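Local coordinates for catalase (Pseudomonas syringae, PDB 1M7S) that breaks hydrogen peroxide down to water and oxygen with a haem cofactor, protecting cells from its toxicity, at the interface of chains A and B and the interface of chains A and C. Numbering follows the deposited sequence. Chains: chain A/B/C, Catalase.

Contact 1: the interface of chains A and B. Residues chain A 20-23; chain B 323, 398, 400-402.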
# COMPACT_ATOMS: atom_id res chain seq x y z
N THR A 20 -2.72 -29.02 16.01
CA THR A 20 -1.66 -29.00 17.02
C THR A 20 -0.84 -30.29 17.04
O THR A 20 -1.29 -31.32 16.53
CB THR A 20 -2.18 -28.74 18.45
OG1 THR A 20 -3.09 -29.77 18.87
CG2 THR A 20 -2.94 -27.40 18.58
N ALA A 21 0.35 -30.21 17.63
CA ALA A 21 1.27 -31.34 17.74
C ALA A 21 0.98 -32.11 19.03
O ALA A 21 1.65 -32.03 20.06
CB ALA A 21 2.72 -30.83 17.75
N GLY A 22 -0.04 -32.94 18.96
CA GLY A 22 -0.58 -33.67 20.08
C GLY A 22 -1.58 -32.78 20.84
O GLY A 22 -1.65 -31.55 20.70
N ALA A 23 -2.23 -33.41 21.82
CA ALA A 23 -3.28 -32.68 22.59
C ALA A 23 -2.70 -31.57 23.41
O ALA A 23 -3.37 -30.54 23.65
CB ALA A 23 -4.04 -33.70 23.41
N ARG B 323 -3.69 -22.51 23.07
CA ARG B 323 -4.04 -22.39 21.68
C ARG B 323 -4.54 -21.01 21.27
O ARG B 323 -4.52 -20.71 20.05
CB ARG B 323 -5.09 -23.47 21.30
CG ARG B 323 -4.57 -24.86 21.68
CD ARG B 323 -5.62 -25.92 21.29
NE ARG B 323 -5.15 -27.25 21.69
CZ ARG B 323 -5.91 -28.33 21.66
NH1 ARG B 323 -7.19 -28.24 21.24
NH2 ARG B 323 -5.40 -29.50 22.05
N SER B 398 3.81 -36.03 22.31
CA SER B 398 3.22 -37.37 22.27
C SER B 398 1.93 -37.29 21.48
O SER B 398 1.49 -36.17 21.18
CB SER B 398 2.94 -37.87 23.69
OG SER B 398 1.96 -37.04 24.31
N THR B 400 -0.55 -37.50 18.19
CA THR B 400 -0.41 -37.27 16.76
C THR B 400 -0.75 -35.82 16.46
O THR B 400 -1.32 -35.10 17.32
CB THR B 400 -1.41 -38.11 15.95
OG1 THR B 400 -2.76 -37.67 16.23
CG2 THR B 400 -1.42 -39.60 16.31
N THR B 401 -0.46 -35.43 15.22
CA THR B 401 -0.95 -34.08 14.80
C THR B 401 -2.47 -34.22 14.89
O THR B 401 -2.95 -35.32 14.63
CB THR B 401 -0.48 -33.68 13.41
OG1 THR B 401 -0.80 -34.69 12.43
CG2 THR B 401 1.01 -33.47 13.45
N GLN B 402 -3.23 -33.20 15.29
CA GLN B 402 -4.66 -33.40 15.47
C GLN B 402 -5.43 -32.08 15.43
O GLN B 402 -4.85 -31.00 15.52
CB GLN B 402 -4.95 -34.05 16.85
CG GLN B 402 -4.39 -33.19 17.98
CD GLN B 402 -5.05 -33.36 19.33
OE1 GLN B 402 -5.76 -32.44 19.80
NE2 GLN B 402 -4.80 -34.48 19.98
O HOH W 1 2.32 -33.28 22.40
O HOH W 2 -5.99 -29.61 18.17
O HOH W 3 -2.59 -27.84 22.57
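Strand 20-21 of chain A lies antiparallel to strand 401-402 of chain B, while the loop that follows in chain A, A:Gly22 and A:Ala23, runs between B:Gln402 and B:Arg323 at the start of helix 323-339. The pairing rests on A:Thr20 and B:Gln402: the amide N of A:Thr20 lies 2.9 Å from the carbonyl O of B:Gln402, and the return bond joins B:Gln402 N to A:Thr20 O. A:Gly22 adds a weak bond through its N to B:Thr400 O. Side chains add to the backbone pairing. B:Gln402 has CG between its backbone N and carbonyl carbon (chi1 57°), and the chain extends from there to bring its amide beside A:Ala23, whose CB is 3.6 Å from NE2; a methyl is small enough to leave room for that flat group. Threonine suits position 20 because its two branches do different work: OG1 donates to A:Gly22 O in its own chain, from above the carbonyl plane, and probably steadies the loop, while CG2 meets the shaft of B:Arg323 at about a right angle, 4.1 Å from CD. The long, extended arginine carries its guanidinium to A:Ala23, where NH2 donates to the carbonyl O at 2.8 Å. A water bridges that same oxygen to B:Arg323 NE, 2.8 Å from the water.

Contact 2: the interface of chains A and C. Residues chain A 333-334, 337, 342; chain C 39-40, 43.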
# COMPACT_ATOMS: atom_id res chain seq x y z
N ALA A 333 -10.00 13.18 -6.02
CA ALA A 333 -9.51 12.09 -6.90
C ALA A 333 -8.16 11.62 -6.39
O ALA A 333 -7.88 10.42 -6.39
CB ALA A 333 -9.41 12.56 -8.36
N ASP A 334 -7.34 12.57 -5.90
CA ASP A 334 -6.03 12.20 -5.38
C ASP A 334 -6.10 11.34 -4.11
O ASP A 334 -5.44 10.31 -4.04
CB ASP A 334 -5.28 13.49 -5.08
CG ASP A 334 -3.88 13.23 -4.58
OD1 ASP A 334 -3.13 12.54 -5.32
OD2 ASP A 334 -3.64 13.72 -3.44
N MET A 337 -7.08 7.76 -4.87
CA MET A 337 -6.03 6.91 -5.46
C MET A 337 -5.32 6.20 -4.30
O MET A 337 -4.79 5.10 -4.47
CB MET A 337 -5.06 7.74 -6.26
CG MET A 337 -5.61 8.27 -7.60
SD MET A 337 -5.39 7.07 -8.91
CE MET A 337 -6.55 7.59 -10.15
N ALA A 342 -5.52 2.75 -7.39
CA ALA A 342 -5.67 3.15 -8.79
C ALA A 342 -6.92 2.58 -9.42
O ALA A 342 -7.57 3.25 -10.22
CB ALA A 342 -4.41 2.71 -9.56
N GLN C 39 -2.59 10.22 -13.27
CA GLN C 39 -2.61 9.48 -11.98
C GLN C 39 -2.71 7.98 -12.18
O GLN C 39 -2.11 7.25 -11.35
CB GLN C 39 -3.69 9.97 -11.01
CG GLN C 39 -3.36 11.41 -10.58
CD GLN C 39 -4.04 11.82 -9.29
OE1 GLN C 39 -5.26 11.98 -9.22
NE2 GLN C 39 -3.23 11.95 -8.22
N ARG C 40 -3.48 7.51 -13.17
CA ARG C 40 -3.52 6.07 -13.41
C ARG C 40 -2.19 5.58 -13.91
O ARG C 40 -1.65 4.53 -13.51
CB ARG C 40 -4.63 5.74 -14.45
CG ARG C 40 -6.04 5.90 -13.85
CD ARG C 40 -6.36 4.76 -12.93
NE ARG C 40 -6.14 3.43 -13.42
CZ ARG C 40 -6.96 2.62 -14.06
NH1 ARG C 40 -6.56 1.40 -14.47
NH2 ARG C 40 -8.21 3.00 -14.34
N ARG C 43 0.52 4.88 -11.39
CA ARG C 43 0.29 3.81 -10.43
C ARG C 43 0.11 2.47 -11.15
O ARG C 43 -0.38 1.48 -10.60
CB ARG C 43 -1.02 4.11 -9.64
CG ARG C 43 -0.84 5.35 -8.77
CD ARG C 43 -2.11 5.83 -8.04
NE ARG C 43 -1.67 6.90 -7.10
CZ ARG C 43 -1.27 8.09 -7.53
NH1 ARG C 43 -1.34 8.42 -8.83
NH2 ARG C 43 -0.78 8.96 -6.64
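C:Gln39 NE2, the amide nitrogen, donates to carboxylate oxygen OD1 of A:Asp334 at 3.0 Å, joining helix 32-41 of chain C to helix 323-339 of chain A. The two side chains meet at about a right angle, yet their flat ends are nearly coplanar, 18° apart, and the amide hydrogen uses the anti lone pair of OD1. Glutamine is long enough to span the gap and brings an N-H donor without a charge. The guanidinium of C:Arg43 lies near the same acid, not in contact, and may favour its negative charge.

A:Met337 supplies a flexible apolar arm. Its chain bends at chi2 (-87°), which lays SD against C:Arg43 CD at 3.6 Å and lets the terminal CE reach C:Gln39 CB, 3.8 Å away. C:Arg43 stretches from CG to NE across the methionine, with NE 3.6 Å from A:Met337 CB, and A:Met337 CG sits over the rim of one guanidinium face. A:Ala342 is small enough for the base of C:Arg43 to settle on it, its CB 3.7 Å from C:Arg43 CB. C:Arg40, bent at chi2 and chi3, brings CD to 3.3 Å from A:Ala342 O. C:Arg43 NH1 donates in the guanidinium plane to C:Gln39 O at 2.9 Å, which helps fix that group's rotation.

Contact 3: the interface of chains A and C. Residues chain A 305, 340, 343-344, 347, 365; chain C 363-367.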
# COMPACT_ATOMS: atom_id res chain seq x y z
N GLN A 305 -16.42 2.25 0.68
CA GLN A 305 -15.69 2.37 -0.56
C GLN A 305 -16.20 3.37 -1.59
O GLN A 305 -15.45 3.59 -2.58
CB GLN A 305 -15.52 0.99 -1.21
CG GLN A 305 -14.69 -0.00 -0.42
CD GLN A 305 -14.46 -1.30 -1.17
OE1 GLN A 305 -13.33 -1.76 -1.15
NE2 GLN A 305 -15.49 -1.87 -1.85
N LEU A 340 -8.44 4.13 -1.72
CA LEU A 340 -8.95 2.99 -2.45
C LEU A 340 -7.86 2.34 -3.28
O LEU A 340 -7.56 1.16 -3.05
CB LEU A 340 -10.15 3.38 -3.33
CG LEU A 340 -11.31 3.99 -2.51
CD1 LEU A 340 -12.35 4.63 -3.44
CD2 LEU A 340 -11.95 2.98 -1.61
N ASN A 343 -7.34 1.36 -9.04
CA ASN A 343 -8.56 0.76 -9.64
C ASN A 343 -9.82 1.03 -8.85
O ASN A 343 -10.87 0.39 -8.99
CB ASN A 343 -8.27 -0.77 -9.80
CG ASN A 343 -7.32 -0.93 -11.01
OD1 ASN A 343 -7.65 -0.42 -12.10
ND2 ASN A 343 -6.17 -1.55 -10.89
N GLY A 344 -9.81 2.01 -7.92
CA GLY A 344 -10.94 2.30 -7.08
C GLY A 344 -12.22 2.64 -7.84
O GLY A 344 -13.30 2.23 -7.41
N LEU A 347 -14.65 -0.33 -8.76
CA LEU A 347 -15.42 -1.07 -7.77
C LEU A 347 -16.89 -0.93 -8.10
O LEU A 347 -17.31 0.12 -8.58
CB LEU A 347 -15.18 -0.54 -6.32
CG LEU A 347 -13.73 -0.64 -5.83
CD1 LEU A 347 -13.57 0.03 -4.44
CD2 LEU A 347 -13.28 -2.12 -5.67
N LEU A 365 -4.64 -4.90 -8.23
CA LEU A 365 -5.90 -5.61 -8.27
C LEU A 365 -6.77 -5.21 -9.47
O LEU A 365 -7.91 -4.79 -9.38
CB LEU A 365 -6.74 -5.52 -6.97
CG LEU A 365 -5.90 -5.93 -5.74
CD1 LEU A 365 -6.44 -5.33 -4.45
CD2 LEU A 365 -5.81 -7.46 -5.62
N GLY C 363 -11.13 -5.60 3.27
CA GLY C 363 -9.82 -5.56 2.60
C GLY C 363 -9.86 -4.56 1.43
O GLY C 363 -10.91 -4.26 0.88
N ALA C 364 -8.68 -4.11 1.03
CA ALA C 364 -8.60 -3.16 -0.09
C ALA C 364 -9.20 -3.70 -1.40
O ALA C 364 -8.89 -4.84 -1.76
CB ALA C 364 -7.17 -2.73 -0.32
N LEU C 365 -9.97 -2.80 -2.00
CA LEU C 365 -10.60 -3.09 -3.31
C LEU C 365 -11.43 -4.35 -3.29
O LEU C 365 -11.28 -5.28 -4.10
CB LEU C 365 -9.58 -3.12 -4.43
CG LEU C 365 -8.84 -1.79 -4.68
CD1 LEU C 365 -7.86 -2.00 -5.83
CD2 LEU C 365 -9.77 -0.65 -5.04
N ASN C 366 -12.39 -4.40 -2.36
CA ASN C 366 -13.26 -5.55 -2.23
C ASN C 366 -14.37 -5.42 -3.30
O ASN C 366 -15.11 -4.42 -3.33
CB ASN C 366 -13.90 -5.56 -0.83
CG ASN C 366 -14.62 -6.89 -0.63
OD1 ASN C 366 -15.61 -7.08 -1.37
ND2 ASN C 366 -14.13 -7.76 0.24
N THR C 367 -14.38 -6.36 -4.26
CA THR C 367 -15.36 -6.21 -5.34
C THR C 367 -16.60 -7.04 -5.14
O THR C 367 -17.42 -7.16 -6.07
CB THR C 367 -14.70 -6.64 -6.68
OG1 THR C 367 -14.30 -8.01 -6.47
CG2 THR C 367 -13.51 -5.77 -7.01
O HOH W 4 -10.73 -0.33 -1.07
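C:Leu365 packs its branched end against A:Leu340, A:Asn343, A:Gly344, A:Leu347 and A:Leu365. A:Leu347 crosses it at about a right angle: CD2 of A:Leu347 rests against the backbone CA of C:Leu365 at 3.7 Å, while its other methyl, CD1, touches C:Leu365 CD2. From another side the same residue of the partner chain, A:Leu365, slants across, with CD1 3.8 Å from C:Leu365 CB. C:Leu365 has CG anti to its carbonyl carbon (chi1 -62°); chi2 near 180° puts CD1 anti to CA, towards A:Leu365, and leaves CD2 to meet the main chain of A:Leu340, at its O, and of A:Gly344. Glycine, having no side chain, lets that methyl come to 3.8 Å from its CA. Leucine fits such a place because its two methyls fork to fill separate directions.

Beside this greasy contact the extended A:Gln305 turns its amide to the backbone of C:Asn366 and pairs with it much as one strand residue pairs with another. OE1 accepts from C:Asn366 N at 3.0 Å, on a lone pair, and NE2 gives a nearly straight bond (177° at H) to C:Asn366 O. Gripped at both atoms, the amide is fixed in rotation about CG-CD and its oxygen and nitrogen are told apart. A water lies 3.0 Å from A:Gln305 OE1 and 2.7 Å from C:Leu365 N, joining the neighbouring peptide to the same oxygen.

Contact 4: the interface of chains A and C. Residues chain A 377-378, 384, 386; chain C 4, 15-16.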
# COMPACT_ATOMS: atom_id res chain seq x y z
N GLU A 377 -3.65 5.94 -27.79
CA GLU A 377 -4.51 6.74 -28.68
C GLU A 377 -3.66 7.95 -29.06
O GLU A 377 -2.92 8.49 -28.23
CB GLU A 377 -5.77 7.22 -27.97
CG GLU A 377 -6.88 7.82 -28.78
CD GLU A 377 -6.57 9.18 -29.40
OE1 GLU A 377 -5.81 9.99 -28.82
OE2 GLU A 377 -7.05 9.38 -30.55
N PRO A 378 -3.64 8.31 -30.34
CA PRO A 378 -4.42 7.73 -31.39
C PRO A 378 -3.94 6.42 -32.01
O PRO A 378 -2.79 6.07 -31.90
CB PRO A 378 -4.44 8.83 -32.51
CG PRO A 378 -3.09 9.44 -32.29
CD PRO A 378 -2.78 9.41 -30.80
N ARG A 384 -10.03 5.26 -30.90
CA ARG A 384 -10.90 5.75 -29.85
C ARG A 384 -11.07 7.27 -29.99
O ARG A 384 -10.43 8.10 -29.34
CB ARG A 384 -10.31 5.48 -28.47
CG ARG A 384 -10.33 4.07 -27.95
CD ARG A 384 -9.81 3.98 -26.51
NE ARG A 384 -9.74 2.57 -26.09
CZ ARG A 384 -8.63 1.85 -26.16
NH1 ARG A 384 -7.49 2.39 -26.59
NH2 ARG A 384 -8.60 0.57 -25.80
N ALA A 386 -12.34 11.08 -29.97
CA ALA A 386 -12.90 12.00 -28.98
C ALA A 386 -14.23 12.51 -29.50
O ALA A 386 -14.58 12.26 -30.66
CB ALA A 386 -11.92 13.15 -28.76
N LEU C 4 -13.81 7.72 -26.85
CA LEU C 4 -12.92 7.72 -25.70
C LEU C 4 -13.62 8.32 -24.48
O LEU C 4 -14.38 9.28 -24.58
CB LEU C 4 -11.71 8.59 -26.00
CG LEU C 4 -10.63 8.69 -24.91
CD1 LEU C 4 -9.83 7.40 -24.89
CD2 LEU C 4 -9.73 9.87 -25.21
N ASN C 15 -8.25 14.60 -26.75
CA ASN C 15 -7.26 13.78 -26.02
C ASN C 15 -5.86 14.12 -26.48
O ASN C 15 -4.89 13.41 -26.23
CB ASN C 15 -7.57 12.29 -26.22
CG ASN C 15 -6.77 11.38 -25.30
OD1 ASN C 15 -6.62 11.67 -24.10
ND2 ASN C 15 -6.23 10.28 -25.84
N GLN C 16 -5.68 15.20 -27.25
CA GLN C 16 -4.36 15.56 -27.78
C GLN C 16 -3.75 16.81 -27.17
O GLN C 16 -2.54 17.03 -27.24
CB GLN C 16 -4.39 15.84 -29.30
CG GLN C 16 -5.17 14.91 -30.19
CD GLN C 16 -4.94 13.45 -29.86
OE1 GLN C 16 -3.80 13.04 -29.72
NE2 GLN C 16 -6.03 12.70 -29.72
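A:Glu377 and the pair C:Asn15 and C:Gln16 form the tight part of this meeting of loops, where one carboxylate oxygen, OE1, accepts from two amides of chain C. C:Gln16 NE2 donates at 2.9 Å in a nearly straight bond (173° at H), coming from the syn side and 21° out of the carboxylate plane. C:Asn15 ND2 stands 3.0 Å from the same OE1 but comes from the anti side, tilted further from that plane. The two donors thus hold the oxygen from different directions. Glutamic acid reaches them because CG is anti to the backbone N (chi1 -168°) and the chain then bends at chi2; its carboxylate suits a site offered two uncharged N-H donors. C:Asn15 runs alongside A:Glu377, pointing the other way, whereas C:Gln16, one carbon longer and bent at chi2, meets it at about a right angle. A:Pro378, which follows a cis peptide bond, brings its ring carbon CD to 3.9 Å from C:Gln16 OE1.

The other part is looser and relies on van der Waals contact. C:Leu4 CD1 touches the aliphatic shaft of A:Arg384 at CD, 3.8 Å away, the side chains crossing at about a right angle, and C:Leu4 CB lies 3.6 Å from A:Arg384 O. A:Ala386 CB lies farther off, 4.4 Å from C:Asn15 N. The site appears to tie the N-terminal arm of one subunit to a loop of another, helping to hold the assembly together.

Contacts 2, 3 and 4 belong to the A-C interface, with contact 2 about 13 Å from contact 3 and 20 Å from contact 4, measured between the centres of their C-alpha atoms. Contact 1 joins A to B and lies about 39 Å or more from the others. Helix 323-339 serves both interfaces: its first residue enters contact 1 and its later part contact 2, and it also carries the haem-iron ligand A:Tyr332. Segments from the N-terminal region take part in contacts 1, 2 and 4. With four copies assembled, such reaching across probably interlocks the subunits and braces the framework around the haem.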